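Local structure of peroxisomal membrane protein PEX15 (Saccharomyces cerevisiae, 5VXV) at residues E117-L122 / K160-K165; D128-Y133 / K176-L181. The protein docks the Pex1/Pex6 AAA ATPase on the peroxisomal membrane, where that complex pulls the PEX5 import receptor out of the bilayer. All coordinates share one frame; numbering follows the deposited sequence.

Contact 1: residues E117-L122 / K160-K165; sequences EKTLEL and KLHHKK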
loop_
_atom_site.group_PDB
_atom_site.type_symbol
_atom_site.label_atom_id
_atom_site.label_comp_id
_atom_site.label_asym_id
_atom_site.label_seq_id
_atom_site.Cartn_x
_atom_site.Cartn_y
_atom_site.Cartn_z
ATOM N N GLU A 117 8.504 -15.179 2.408
ATOM C CA GLU A 117 9.547 -14.462 3.133
ATOM C C GLU A 117 9.294 -12.960 3.110
ATOM O O GLU A 117 9.339 -12.294 4.150
ATOM C CB GLU A 117 10.910 -14.796 2.527
ATOM C CG GLU A 117 12.099 -14.279 3.316
ATOM C CD GLU A 117 13.421 -14.652 2.674
ATOM O OE1 GLU A 117 13.623 -15.849 2.376
ATOM O OE2 GLU A 117 14.251 -13.746 2.459
ATOM N N LYS A 118 9.015 -12.406 1.926
ATOM C CA LYS A 118 8.785 -10.970 1.821
ATOM C C LYS A 118 7.444 -10.563 2.417
ATOM O O LYS A 118 7.317 -9.453 2.944
ATOM C CB LYS A 118 8.872 -10.532 0.358
ATOM C CG LYS A 118 10.276 -10.595 -0.220
ATOM C CD LYS A 118 11.203 -9.604 0.465
ATOM N N THR A 119 6.434 -11.435 2.344
ATOM C CA THR A 119 5.151 -11.124 2.966
ATOM C C THR A 119 5.309 -10.962 4.472
ATOM O O THR A 119 4.750 -10.032 5.067
ATOM C CB THR A 119 4.127 -12.214 2.641
ATOM O OG1 THR A 119 3.932 -12.283 1.223
ATOM C CG2 THR A 119 2.781 -11.918 3.303
ATOM N N LEU A 120 6.077 -11.852 5.105
ATOM C CA LEU A 120 6.330 -11.728 6.538
ATOM C C LEU A 120 7.071 -10.434 6.855
ATOM O O LEU A 120 6.775 -9.771 7.856
ATOM C CB LEU A 120 7.121 -12.937 7.044
ATOM C CG LEU A 120 6.287 -14.081 7.629
ATOM C CD1 LEU A 120 5.214 -14.538 6.653
ATOM C CD2 LEU A 120 7.181 -15.254 8.028
ATOM N N GLU A 121 8.044 -10.061 6.018
ATOM C CA GLU A 121 8.732 -8.786 6.209
ATOM C C GLU A 121 7.759 -7.621 6.114
ATOM O O GLU A 121 7.819 -6.683 6.918
ATOM C CB GLU A 121 9.846 -8.624 5.175
ATOM C CG GLU A 121 11.037 -9.543 5.375
ATOM C CD GLU A 121 12.155 -9.262 4.387
ATOM O OE1 GLU A 121 12.221 -8.124 3.868
ATOM O OE2 GLU A 121 12.964 -10.176 4.128
ATOM N N LEU A 122 6.858 -7.659 5.131
ATOM C CA LEU A 122 5.883 -6.585 4.980
ATOM C C LEU A 122 4.942 -6.525 6.175
ATOM O O LEU A 122 4.577 -5.436 6.632
ATOM C CB LEU A 122 5.092 -6.779 3.688
ATOM C CG LEU A 122 4.003 -5.742 3.409
ATOM C CD1 LEU A 122 4.604 -4.351 3.243
ATOM C CD2 LEU A 122 3.208 -6.138 2.181
ATOM N N LYS A 160 -4.825 -12.173 0.648
ATOM C CA LYS A 160 -4.400 -12.400 -0.731
ATOM C C LYS A 160 -2.983 -12.967 -0.805
ATOM O O LYS A 160 -2.755 -13.996 -1.451
ATOM C CB LYS A 160 -4.500 -11.101 -1.532
ATOM C CG LYS A 160 -4.148 -11.270 -3.000
ATOM N N LEU A 161 -2.012 -12.306 -0.170
ATOM C CA LEU A 161 -0.626 -12.740 -0.335
ATOM C C LEU A 161 -0.390 -14.125 0.258
ATOM O O LEU A 161 0.485 -14.857 -0.216
ATOM C CB LEU A 161 0.334 -11.723 0.286
ATOM C CG LEU A 161 0.567 -10.423 -0.501
ATOM C CD1 LEU A 161 1.578 -9.543 0.220
ATOM C CD2 LEU A 161 1.032 -10.691 -1.930
ATOM N N HIS A 162 -1.150 -14.505 1.282
ATOM C CA HIS A 162 -1.042 -15.842 1.856
ATOM C C HIS A 162 -2.017 -16.837 1.235
ATOM O O HIS A 162 -1.969 -18.023 1.581
ATOM C CB HIS A 162 -1.273 -15.796 3.371
ATOM C CG HIS A 162 -0.146 -15.184 4.141
ATOM N ND1 HIS A 162 1.141 -15.678 4.097
ATOM C CD2 HIS A 162 -0.113 -14.127 4.987
ATOM C CE1 HIS A 162 1.918 -14.947 4.877
ATOM N NE2 HIS A 162 1.181 -14.002 5.431
ATOM N N HIS A 163 -2.892 -16.394 0.333
ATOM C CA HIS A 163 -3.887 -17.274 -0.281
ATOM C C HIS A 163 -4.742 -17.947 0.790
ATOM O O HIS A 163 -4.963 -19.161 0.772
ATOM C CB HIS A 163 -3.217 -18.321 -1.174
ATOM C CG HIS A 163 -2.127 -17.773 -2.041
ATOM N ND1 HIS A 163 -2.376 -17.117 -3.227
ATOM C CD2 HIS A 163 -0.780 -17.792 -1.898
ATOM C CE1 HIS A 163 -1.231 -16.753 -3.775
ATOM N NE2 HIS A 163 -0.247 -17.149 -2.989
ATOM N N LYS A 164 -5.263 -17.133 1.711
ATOM C CA LYS A 164 -5.975 -17.602 2.895
ATOM C C LYS A 164 -7.348 -16.944 2.980
ATOM O O LYS A 164 -7.490 -15.751 2.703
ATOM C CB LYS A 164 -5.158 -17.296 4.157
ATOM C CG LYS A 164 -5.768 -17.789 5.456
ATOM C CD LYS A 164 -4.773 -17.661 6.599
ATOM C CE LYS A 164 -5.353 -18.171 7.907
ATOM N N LYS A 165 -8.353 -17.723 3.384
ATOM C CA LYS A 165 -9.723 -17.235 3.396
ATOM C C LYS A 165 -9.899 -16.138 4.448
ATOM O O LYS A 165 -9.266 -16.173 5.506
ATOM C CB LYS A 165 -10.695 -18.380 3.672
HETATM O O HOH W 1 3.147 -15.334 0.286
#
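Thr119 presses its methyl onto the imidazole of His162: CG2 lies over one face, displaced toward the NE2-CE1 bond, 3.4 Å from NE2 and 3.5 Å from CE1. The two side chains run antiparallel past one another. Leu120 reaches the same ring at its edge and in its plane, with CD1 3.8 Å from His162 CE1. On the other branch of Thr119, OG1 rests beside Leu161, 3.7 Å from CD1, and that same Leu161 methyl meets Leu122 CD2 at 4.3 Å. With OG1 anti to the carbonyl carbon (chi1 -61°), the hydroxyl lies next to its own backbone N, and it is hydrogen-bonded to Gln115 O one turn earlier. A water donates to both segments, with a long 3.3 Å bond to Thr119 OG1 and a shorter one of 2.8 Å to Leu161 O.

Here the early turns of helix 112-136 meet the end of helix 143-161, the next helix of this mainly helical, probably cytoplasmic domain. Helix 143-161 finishes in a Schellman motif, in which His163 takes positive phi (56°) and its N bonds back to Lys160 O at 3.0 Å. Both His162 nitrogens are held by carboxylates of helix 112-136, ND1 by Glu116 and NE2 by Glu123, which fixes the rotation of the ring and probably stabilises its protonated form. An alanine in place of His162 would probably leave Glu116 and Glu123 without this shared partner and open a gap beside Thr119 CG2 and Leu120 CD1. Behind the first shell, Ile105 of helix 91-108 packs on both Thr119 and Leu161, while Val157 of helix 143-161 touches Thr119 and Leu122.

Contact 2: residues D128-Y133 / K176-L181; sequences DFIFVY and KTLPKL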
loop_
_atom_site.group_PDB
_atom_site.type_symbol
_atom_site.label_atom_id
_atom_site.label_comp_id
_atom_site.label_asym_id
_atom_site.label_seq_id
_atom_site.Cartn_x
_atom_site.Cartn_y
_atom_site.Cartn_z
ATOM N N ASP A 128 4.358 -2.529 12.589
ATOM C CA ASP A 128 5.167 -1.527 13.276
ATOM C C ASP A 128 4.685 -0.120 12.945
ATOM O O ASP A 128 4.597 0.740 13.829
ATOM C CB ASP A 128 6.643 -1.673 12.906
ATOM C CG ASP A 128 7.317 -2.843 13.602
ATOM O OD1 ASP A 128 6.777 -3.352 14.609
ATOM O OD2 ASP A 128 8.409 -3.242 13.145
ATOM N N PHE A 129 4.370 0.138 11.673
ATOM C CA PHE A 129 3.938 1.480 11.305
ATOM C C PHE A 129 2.576 1.807 11.896
ATOM O O PHE A 129 2.329 2.949 12.302
ATOM C CB PHE A 129 3.882 1.657 9.793
ATOM C CG PHE A 129 3.261 2.955 9.397
ATOM C CD1 PHE A 129 3.979 4.132 9.509
ATOM C CD2 PHE A 129 1.943 3.015 8.985
ATOM C CE1 PHE A 129 3.407 5.336 9.189
ATOM C CE2 PHE A 129 1.365 4.221 8.661
ATOM C CZ PHE A 129 2.097 5.382 8.767
ATOM N N ILE A 130 1.664 0.833 11.923
ATOM C CA ILE A 130 0.347 1.073 12.505
ATOM C C ILE A 130 0.489 1.561 13.942
ATOM O O ILE A 130 -0.197 2.501 14.363
ATOM C CB ILE A 130 -0.522 -0.195 12.411
ATOM C CG1 ILE A 130 -0.891 -0.471 10.949
ATOM C CG2 ILE A 130 -1.797 -0.044 13.238
ATOM C CD1 ILE A 130 -1.453 -1.857 10.705
ATOM N N PHE A 131 1.386 0.944 14.715
ATOM C CA PHE A 131 1.603 1.394 16.087
ATOM C C PHE A 131 2.117 2.827 16.112
ATOM O O PHE A 131 1.650 3.654 16.905
ATOM C CB PHE A 131 2.580 0.466 16.810
ATOM C CG PHE A 131 2.926 0.926 18.202
ATOM C CD1 PHE A 131 2.163 0.530 19.286
ATOM C CD2 PHE A 131 4.003 1.768 18.425
ATOM C CE1 PHE A 131 2.468 0.956 20.563
ATOM C CE2 PHE A 131 4.311 2.201 19.703
ATOM C CZ PHE A 131 3.541 1.791 20.773
ATOM N N VAL A 132 3.099 3.135 15.262
ATOM C CA VAL A 132 3.616 4.499 15.184
ATOM C C VAL A 132 2.485 5.472 14.882
ATOM O O VAL A 132 2.368 6.530 15.512
ATOM C CB VAL A 132 4.734 4.593 14.128
ATOM C CG1 VAL A 132 5.125 6.052 13.876
ATOM C CG2 VAL A 132 5.952 3.797 14.570
ATOM N N TYR A 133 1.635 5.128 13.913
ATOM C CA TYR A 133 0.617 6.073 13.469
ATOM C C TYR A 133 -0.403 6.348 14.567
ATOM O O TYR A 133 -0.713 7.509 14.858
ATOM C CB TYR A 133 -0.084 5.563 12.209
ATOM C CG TYR A 133 -1.075 6.575 11.681
ATOM C CD1 TYR A 133 -0.657 7.642 10.899
ATOM C CD2 TYR A 133 -2.419 6.488 12.000
ATOM C CE1 TYR A 133 -1.553 8.583 10.433
ATOM C CE2 TYR A 133 -3.325 7.422 11.541
ATOM C CZ TYR A 133 -2.888 8.469 10.762
ATOM O OH TYR A 133 -3.793 9.400 10.309
ATOM N N LYS A 176 -4.331 -8.441 19.089
ATOM C CA LYS A 176 -3.585 -9.039 20.191
ATOM C C LYS A 176 -2.093 -8.748 20.087
ATOM O O LYS A 176 -1.414 -8.661 21.115
ATOM C CB LYS A 176 -3.830 -10.550 20.240
ATOM C CG LYS A 176 -5.231 -10.930 20.707
ATOM C CD LYS A 176 -5.421 -12.441 20.730
ATOM C CE LYS A 176 -6.796 -12.827 21.256
ATOM N N THR A 177 -1.568 -8.595 18.870
ATOM C CA THR A 177 -0.182 -8.171 18.698
ATOM C C THR A 177 -0.008 -6.679 18.930
ATOM O O THR A 177 1.089 -6.241 19.290
ATOM C CB THR A 177 0.322 -8.509 17.292
ATOM O OG1 THR A 177 -0.301 -7.643 16.337
ATOM C CG2 THR A 177 0.023 -9.959 16.930
ATOM N N LEU A 178 -1.071 -5.902 18.737
ATOM C CA LEU A 178 -1.043 -4.445 18.874
ATOM C C LEU A 178 -2.157 -4.057 19.832
ATOM O O LEU A 178 -3.242 -3.634 19.409
ATOM C CB LEU A 178 -1.207 -3.744 17.524
ATOM C CG LEU A 178 -0.019 -3.724 16.555
ATOM C CD1 LEU A 178 -0.370 -2.871 15.345
ATOM C CD2 LEU A 178 1.252 -3.206 17.215
ATOM N N PRO A 179 -1.927 -4.194 21.143
ATOM C CA PRO A 179 -3.021 -3.981 22.109
ATOM C C PRO A 179 -3.645 -2.598 22.065
ATOM O O PRO A 179 -4.798 -2.449 22.491
ATOM C CB PRO A 179 -2.348 -4.249 23.463
ATOM C CG PRO A 179 -1.188 -5.129 23.137
ATOM C CD PRO A 179 -0.697 -4.660 21.804
ATOM N N LYS A 180 -2.936 -1.579 21.577
ATOM C CA LYS A 180 -3.527 -0.249 21.469
ATOM C C LYS A 180 -4.555 -0.143 20.351
ATOM O O LYS A 180 -5.271 0.863 20.291
ATOM C CB LYS A 180 -2.442 0.806 21.230
ATOM C CG LYS A 180 -1.658 1.226 22.461
ATOM C CD LYS A 180 -0.752 2.408 22.136
ATOM C CE LYS A 180 0.148 2.773 23.306
ATOM N NZ LYS A 180 0.898 4.037 23.066
ATOM N N LEU A 181 -4.655 -1.144 19.475
ATOM C CA LEU A 181 -5.370 -0.949 18.216
ATOM C C LEU A 181 -6.884 -0.938 18.408
ATOM O O LEU A 181 -7.562 0.004 17.987
ATOM C CB LEU A 181 -4.971 -2.027 17.207
ATOM C CG LEU A 181 -5.539 -1.824 15.800
ATOM C CD1 LEU A 181 -5.125 -0.476 15.215
ATOM C CD2 LEU A 181 -5.098 -2.954 14.887
#
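The side chains of Ile130 and Leu178 cross at about a right angle, joining helix 112-136 to the turn between helix 168-177 and helix 181-187. That link is a type I beta turn from Leu178 to Leu181, closed by Leu181 N to Leu178 O at 2.9 Å.

The close-packed part centres on the CG2 methyl of Ile130, which stands anti to its backbone N. It has Leu178 CD1 at 3.8 Å and Leu181 CD1 at 3.9 Å, so one methyl is shared by residues from the two ends of the turn. Leu149 and Ile150 of helix 143-161 also pack on Ile130 and help bury it. Leu178 is modelled in two conformers, and its distances hold for one of them.

The outer part of the contact is more exposed, with Phe131 and Lys180 on the surface. The other methyl of Leu178, CD2, reaches Phe131 at CB, 3.9 Å away. The Phe131 ring is approached obliquely by this methyl and by the extended chain of Lys180, whose CD lies 3.9 Å from Phe131 CE1. Phe131 and Lys180 both touch crystal neighbours, so their arrangement may partly reflect the lattice. Lys180 also lies against Ile134 and Thr135, the next turn of helix 112-136. At the far end of its chain, Lys180 NZ comes to 4.2 Å from Phe131 CZ.

Contact 1 and contact 2 lie at different levels of one helix, 112-136, with centres about 19 Å apart and nearest atoms about 7 Å apart, so they do not touch. In the chain their segments alternate: helix 112-136 contributes first to both, then the end of helix 143-161 completes contact 1, and the turn after helix 168-177, up to the first residue of helix 181-187, completes contact 2. Helix 143-161 supplies one side of contact 1 and, through Leu149 and Ile150, backs Ile130 of contact 2. Contact 1 is buried and carries polar bonds around it; contact 2, partly buried, rests on apolar packing plus the Lys180 chain. Neither contains a bound ligand.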